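Local structure of Exo beta-1,2-glucooligosaccharide sophorohydrolase (non-reducing end) (5Z06) at residues W432-Q437 and W446-D451; H458-I461 and E465-I468. The protein hydrolyses linear beta-1,2-glucan and beta-1,2-glucooligosaccharides of four or more units, releasing sophorose from their non-reducing end. All coordinates share one frame; numbering follows the deposited sequence.

Interaction 1. Residues W432-Q437 and W446-D451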
loop_
_atom_site.group_PDB
_atom_site.type_symbol
_atom_site.label_atom_id
_atom_site.label_comp_id
_atom_site.label_asym_id
_atom_site.label_seq_id
_atom_site.Cartn_x
_atom_site.Cartn_y
_atom_site.Cartn_z
ATOM N N TRP A 432 -27.970 -9.315 4.914
ATOM C CA TRP A 432 -27.413 -9.945 3.706
ATOM C C TRP A 432 -28.479 -10.105 2.616
ATOM O O TRP A 432 -28.232 -9.807 1.452
ATOM C CB TRP A 432 -26.783 -11.314 4.015
ATOM C CG TRP A 432 -25.724 -11.262 5.075
ATOM C CD1 TRP A 432 -25.870 -11.596 6.372
ATOM C CD2 TRP A 432 -24.366 -10.846 4.917
ATOM N NE1 TRP A 432 -24.691 -11.430 7.045
ATOM C CE2 TRP A 432 -23.751 -10.955 6.172
ATOM C CE3 TRP A 432 -23.614 -10.384 3.841
ATOM C CZ2 TRP A 432 -22.431 -10.597 6.383
ATOM C CZ3 TRP A 432 -22.301 -10.053 4.053
ATOM C CH2 TRP A 432 -21.729 -10.150 5.323
ATOM N N SER A 433 -29.663 -10.559 3.017
ATOM C CA SER A 433 -30.783 -10.802 2.108
ATOM C C SER A 433 -31.182 -9.574 1.338
ATOM O O SER A 433 -31.575 -9.686 0.192
ATOM C CB SER A 433 -31.994 -11.349 2.867
ATOM O OG SER A 433 -32.278 -10.557 3.998
ATOM N N TRP A 434 -31.084 -8.406 1.967
ATOM C CA TRP A 434 -31.325 -7.152 1.308
ATOM C C TRP A 434 -30.491 -7.017 0.048
ATOM O O TRP A 434 -30.978 -6.541 -0.966
ATOM C CB TRP A 434 -31.000 -5.966 2.212
ATOM C CG TRP A 434 -31.164 -4.686 1.494
ATOM C CD1 TRP A 434 -30.174 -3.946 0.914
ATOM C CD2 TRP A 434 -32.398 -4.027 1.181
ATOM N NE1 TRP A 434 -30.708 -2.853 0.288
ATOM C CE2 TRP A 434 -32.071 -2.866 0.443
ATOM C CE3 TRP A 434 -33.742 -4.285 1.479
ATOM C CZ2 TRP A 434 -33.045 -1.957 -0.002
ATOM C CZ3 TRP A 434 -34.705 -3.383 1.045
ATOM C CH2 TRP A 434 -34.352 -2.241 0.299
ATOM N N TYR A 435 -29.236 -7.455 0.115
ATOM C CA TYR A 435 -28.319 -7.311 -1.018
ATOM C C TYR A 435 -28.569 -8.278 -2.187
ATOM O O TYR A 435 -27.828 -8.276 -3.173
ATOM C CB TYR A 435 -26.868 -7.339 -0.517
ATOM C CG TYR A 435 -26.555 -6.049 0.148
ATOM C CD1 TYR A 435 -26.963 -5.797 1.452
ATOM C CD2 TYR A 435 -25.914 -5.030 -0.545
ATOM C CE1 TYR A 435 -26.708 -4.571 2.050
ATOM C CE2 TYR A 435 -25.656 -3.798 0.054
ATOM C CZ TYR A 435 -26.062 -3.580 1.342
ATOM O OH TYR A 435 -25.803 -2.373 1.919
ATOM N N LYS A 436 -29.597 -9.111 -2.067
ATOM C CA LYS A 436 -30.151 -9.827 -3.206
ATOM C C LYS A 436 -30.807 -8.908 -4.230
ATOM O O LYS A 436 -30.886 -9.273 -5.400
ATOM C CB LYS A 436 -31.171 -10.865 -2.743
ATOM C CG LYS A 436 -30.548 -12.061 -2.039
ATOM C CD LYS A 436 -31.583 -13.003 -1.466
ATOM C CE LYS A 436 -32.411 -13.633 -2.568
ATOM N NZ LYS A 436 -33.414 -14.553 -1.997
ATOM N N GLN A 437 -31.293 -7.747 -3.788
ATOM C CA GLN A 437 -31.945 -6.750 -4.638
ATOM C C GLN A 437 -33.355 -7.181 -4.994
ATOM O O GLN A 437 -34.274 -6.397 -4.851
ATOM C CB GLN A 437 -31.148 -6.389 -5.912
ATOM C CG GLN A 437 -31.907 -5.450 -6.867
ATOM C CD GLN A 437 -31.060 -4.841 -7.973
ATOM O OE1 GLN A 437 -29.866 -5.144 -8.142
ATOM N NE2 GLN A 437 -31.674 -3.960 -8.726
ATOM N N TRP A 446 -23.050 -6.420 -4.957
ATOM C CA TRP A 446 -21.887 -5.839 -4.312
ATOM C C TRP A 446 -22.290 -4.615 -3.498
ATOM O O TRP A 446 -21.869 -4.478 -2.340
ATOM C CB TRP A 446 -20.824 -5.468 -5.361
ATOM C CG TRP A 446 -19.435 -5.397 -4.851
ATOM C CD1 TRP A 446 -18.990 -4.673 -3.807
ATOM C CD2 TRP A 446 -18.295 -6.073 -5.386
ATOM N NE1 TRP A 446 -17.642 -4.868 -3.628
ATOM C CE2 TRP A 446 -17.185 -5.714 -4.592
ATOM C CE3 TRP A 446 -18.099 -6.933 -6.468
ATOM C CZ2 TRP A 446 -15.908 -6.210 -4.813
ATOM C CZ3 TRP A 446 -16.820 -7.419 -6.703
ATOM C CH2 TRP A 446 -15.741 -7.060 -5.877
ATOM N N HIS A 447 -23.111 -3.744 -4.081
ATOM C CA HIS A 447 -23.342 -2.430 -3.483
ATOM C C HIS A 447 -24.796 -2.116 -3.321
ATOM O O HIS A 447 -25.625 -2.587 -4.093
ATOM C CB HIS A 447 -22.731 -1.317 -4.347
ATOM C CG HIS A 447 -21.298 -1.531 -4.747
ATOM N ND1 HIS A 447 -20.946 -2.146 -5.927
ATOM C CD2 HIS A 447 -20.137 -1.122 -4.180
ATOM C CE1 HIS A 447 -19.629 -2.149 -6.051
ATOM N NE2 HIS A 447 -19.115 -1.525 -5.004
ATOM N N TRP A 448 -25.102 -1.274 -2.339
ATOM C CA TRP A 448 -26.408 -0.621 -2.285
ATOM C C TRP A 448 -26.221 0.783 -1.788
ATOM O O TRP A 448 -25.630 0.978 -0.735
ATOM C CB TRP A 448 -27.401 -1.350 -1.369
ATOM C CG TRP A 448 -28.699 -0.595 -1.274
ATOM C CD1 TRP A 448 -29.681 -0.575 -2.195
ATOM C CD2 TRP A 448 -29.139 0.259 -0.208
ATOM N NE1 TRP A 448 -30.710 0.233 -1.792
ATOM C CE2 TRP A 448 -30.413 0.761 -0.575
ATOM C CE3 TRP A 448 -28.578 0.661 1.010
ATOM C CZ2 TRP A 448 -31.152 1.621 0.232
ATOM C CZ3 TRP A 448 -29.310 1.536 1.830
ATOM C CH2 TRP A 448 -30.595 2.000 1.432
ATOM N N SER A 449 -26.738 1.750 -2.543
ATOM C CA SER A 449 -26.609 3.173 -2.209
ATOM C C SER A 449 -27.893 3.686 -1.552
ATOM O O SER A 449 -28.961 3.402 -2.052
ATOM C CB SER A 449 -26.329 3.986 -3.464
ATOM O OG SER A 449 -26.592 5.356 -3.239
ATOM N N PRO A 450 -27.786 4.447 -0.440
ATOM C CA PRO A 450 -28.982 4.985 0.209
ATOM C C PRO A 450 -29.797 5.893 -0.692
ATOM O O PRO A 450 -31.003 5.971 -0.502
ATOM C CB PRO A 450 -28.417 5.797 1.385
ATOM C CG PRO A 450 -27.087 6.222 0.907
ATOM C CD PRO A 450 -26.569 4.999 0.186
ATOM N N ASP A 451 -29.154 6.580 -1.638
ATOM C CA ASP A 451 -29.862 7.515 -2.509
ATOM C C ASP A 451 -29.944 7.095 -3.976
ATOM O O ASP A 451 -30.767 7.635 -4.714
ATOM C CB ASP A 451 -29.293 8.938 -2.374
ATOM C CG ASP A 451 -27.817 9.057 -2.760
ATOM O OD1 ASP A 451 -27.146 8.055 -3.112
ATOM O OD2 ASP A 451 -27.330 10.199 -2.688
#
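Trp-434, on the short 3-10 turn 433-436, drives the edge of its indole into one face of Trp-448. The five-membered rings lie 4.5 Å apart between centroids with their planes at 86°, a T-shaped pair. CG anti to the backbone N (chi1 176°) carries the Trp-434 indole out to Trp-448, and chi2 of -98° turns the NE1 edge toward that ring, NE1 coming within 3.4 Å of Trp-448 CG. Further along the same edge, Trp-434 CZ2 lies 3.8 Å from Trp-448 CE2. Both indoles also meet the rings of His-365 and Trp-454, which widens the pair into an aromatic cluster.

The next residue, Tyr-435, supplies the buried part of the contact. Its CE2 packs tightly on Trp-448 CB at 3.3 Å, where the two side chains cross at about a right angle, and the same CE2 reaches His-447 C at 3.9 Å, which meets the phenol at its edge. Its hydroxyl is hydrogen-bonded to Phe-364 O, which tethers the far end of the ring.

No hydrogen bond joins the two segments: aromatic side chains hold a helical turn against strand 447-448, which pairs antiparallel with strand 390-391 in the helical domain, consistent with the (alpha/alpha)6 barrel of six-hairpin glycosidases.

Interaction 2. Residues H458-I461 and E465-I468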
loop_
_atom_site.group_PDB
_atom_site.type_symbol
_atom_site.label_atom_id
_atom_site.label_comp_id
_atom_site.label_asym_id
_atom_site.label_seq_id
_atom_site.Cartn_x
_atom_site.Cartn_y
_atom_site.Cartn_z
ATOM N N HIS A 458 -23.511 -4.565 -9.531
ATOM C CA HIS A 458 -22.454 -5.519 -9.760
ATOM C C HIS A 458 -22.858 -6.789 -9.027
ATOM O O HIS A 458 -22.932 -6.802 -7.788
ATOM C CB HIS A 458 -21.160 -4.939 -9.219
ATOM C CG HIS A 458 -19.934 -5.674 -9.637
ATOM N ND1 HIS A 458 -18.691 -5.084 -9.642
ATOM C CD2 HIS A 458 -19.751 -6.944 -10.063
ATOM C CE1 HIS A 458 -17.795 -5.958 -10.063
ATOM N NE2 HIS A 458 -18.413 -7.094 -10.332
ATOM N N LYS A 459 -23.146 -7.849 -9.782
ATOM C CA LYS A 459 -23.488 -9.139 -9.192
ATOM C C LYS A 459 -22.245 -9.765 -8.614
ATOM O O LYS A 459 -21.163 -9.586 -9.167
ATOM C CB LYS A 459 -24.067 -10.078 -10.223
ATOM C CG LYS A 459 -25.466 -9.695 -10.683
ATOM C CD LYS A 459 -25.750 -10.315 -12.055
ATOM C CE LYS A 459 -27.239 -10.360 -12.388
ATOM N NZ LYS A 459 -27.752 -9.042 -12.849
ATOM N N LEU A 460 -22.397 -10.490 -7.507
ATOM C CA LEU A 460 -21.283 -11.215 -6.926
ATOM C C LEU A 460 -21.205 -12.565 -7.581
ATOM O O LEU A 460 -22.068 -13.416 -7.368
ATOM C CB LEU A 460 -21.425 -11.355 -5.402
ATOM C CG LEU A 460 -20.946 -10.212 -4.528
ATOM C CD1 LEU A 460 -20.942 -8.868 -5.221
ATOM C CD2 LEU A 460 -21.698 -10.128 -3.221
ATOM N N ILE A 461 -20.170 -12.747 -8.396
ATOM C CA ILE A 461 -20.011 -13.950 -9.190
ATOM C C ILE A 461 -18.592 -14.429 -9.071
ATOM O O ILE A 461 -17.659 -13.703 -9.445
ATOM C CB ILE A 461 -20.337 -13.662 -10.672
ATOM C CG1 ILE A 461 -21.780 -13.125 -10.793
ATOM C CG2 ILE A 461 -20.121 -14.915 -11.531
ATOM C CD1 ILE A 461 -22.121 -12.600 -12.168
ATOM N N GLU A 465 -12.900 -12.954 -5.440
ATOM C CA GLU A 465 -12.549 -12.818 -4.015
ATOM C C GLU A 465 -13.715 -12.920 -3.062
ATOM O O GLU A 465 -13.501 -12.870 -1.840
ATOM C CB GLU A 465 -11.877 -11.460 -3.762
ATOM C CG GLU A 465 -12.760 -10.221 -3.909
ATOM C CD GLU A 465 -12.610 -9.539 -5.251
ATOM O OE1 GLU A 465 -12.644 -10.255 -6.222
ATOM O OE2 GLU A 465 -12.496 -8.313 -5.354
ATOM N N THR A 466 -14.933 -13.039 -3.603
ATOM C CA THR A 466 -16.138 -12.791 -2.856
ATOM C C THR A 466 -16.797 -14.038 -2.293
ATOM O O THR A 466 -17.957 -13.964 -1.895
ATOM C CB THR A 466 -17.171 -12.018 -3.708
ATOM O OG1 THR A 466 -17.809 -12.893 -4.637
ATOM C CG2 THR A 466 -16.501 -10.856 -4.448
ATOM N N MET A 467 -16.097 -15.177 -2.213
ATOM C CA MET A 467 -16.742 -16.384 -1.653
ATOM C C MET A 467 -17.293 -16.153 -0.233
ATOM O O MET A 467 -18.382 -16.641 0.099
ATOM C CB MET A 467 -15.803 -17.582 -1.614
ATOM C CG MET A 467 -16.426 -18.802 -0.928
ATOM S SD MET A 467 -15.415 -20.283 -0.947
ATOM C CE MET A 467 -15.383 -20.698 -2.679
ATOM N N ILE A 468 -16.533 -15.427 0.580
ATOM C CA ILE A 468 -16.874 -15.223 1.981
ATOM C C ILE A 468 -18.103 -14.335 2.116
ATOM O O ILE A 468 -18.793 -14.393 3.121
ATOM C CB ILE A 468 -15.694 -14.605 2.786
ATOM C CG1 ILE A 468 -15.899 -14.755 4.290
ATOM C CG2 ILE A 468 -15.467 -13.126 2.452
ATOM C CD1 ILE A 468 -15.632 -16.137 4.801
#
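Leu-460 and Thr-466 face each other across the turn that leads into helix 467-475, their CA atoms 6.7 Å apart. The closer part of this buried contact is the approach of the threonine hydroxyl to the base of the leucine: Thr-466 OG1 lies 4.0 Å from Leu-460 CB and 4.1 Å from Leu-460 CG. A chi1 of 77° sets OG1 between the backbone N and the carbonyl carbon of Thr-466, turned to the leucine, while CG2 stands beside the backbone N. The hydroxyl finds its polar partner in Asn-464 OD1, and the Thr-466 side chain also touches Val-393 of helix 392-408 and Trp-490 of helix 485-490.

Elsewhere the two segments merely approach one another. Ile-461 N remains 4.4 Å from Thr-466 OG1 without a hydrogen bond, and the Ile-461 side chain points away to pack on helix 495-505. On the looser, partly exposed side, Glu-465 makes no contact with 458-461; its OE1 is hydrogen-bonded to a glycerol, probably from the crystallisation liquor, and such a molecule may mark a pocket.

Thr-466 occupies the N-cap position but makes no capping bond with its side chain; Ser-540 OG hydrogen-bonds to both Glu-465 O and Ile-468 N. Loop 458-461 packs here on the N-terminal end of helix 467-475, consistent with the (alpha/alpha)6-barrel architecture of the six-hairpin clan.

Overall arrangement
Interaction 1 comes first along the chain and is complete before the segments of interaction 2 begin; their centres are about 13 Å apart. Both lie on the link from helix 414-428 to helix 467-475, interaction 2 running into the first turn of that helix. Trp-446 joins them directly: its N lies 2.9 Å from His-458 O, probably a hydrogen bond, and its ring packs by CH2 at 3.5 Å from Glu-465 OE2. Glycerol lies near Trp-446 and is hydrogen-bonded by Glu-465, which is consistent with a pocket here. Strand 447-448 and the helix entry thus share one neighbourhood, beside the start of helix 392-408 in the helical domain.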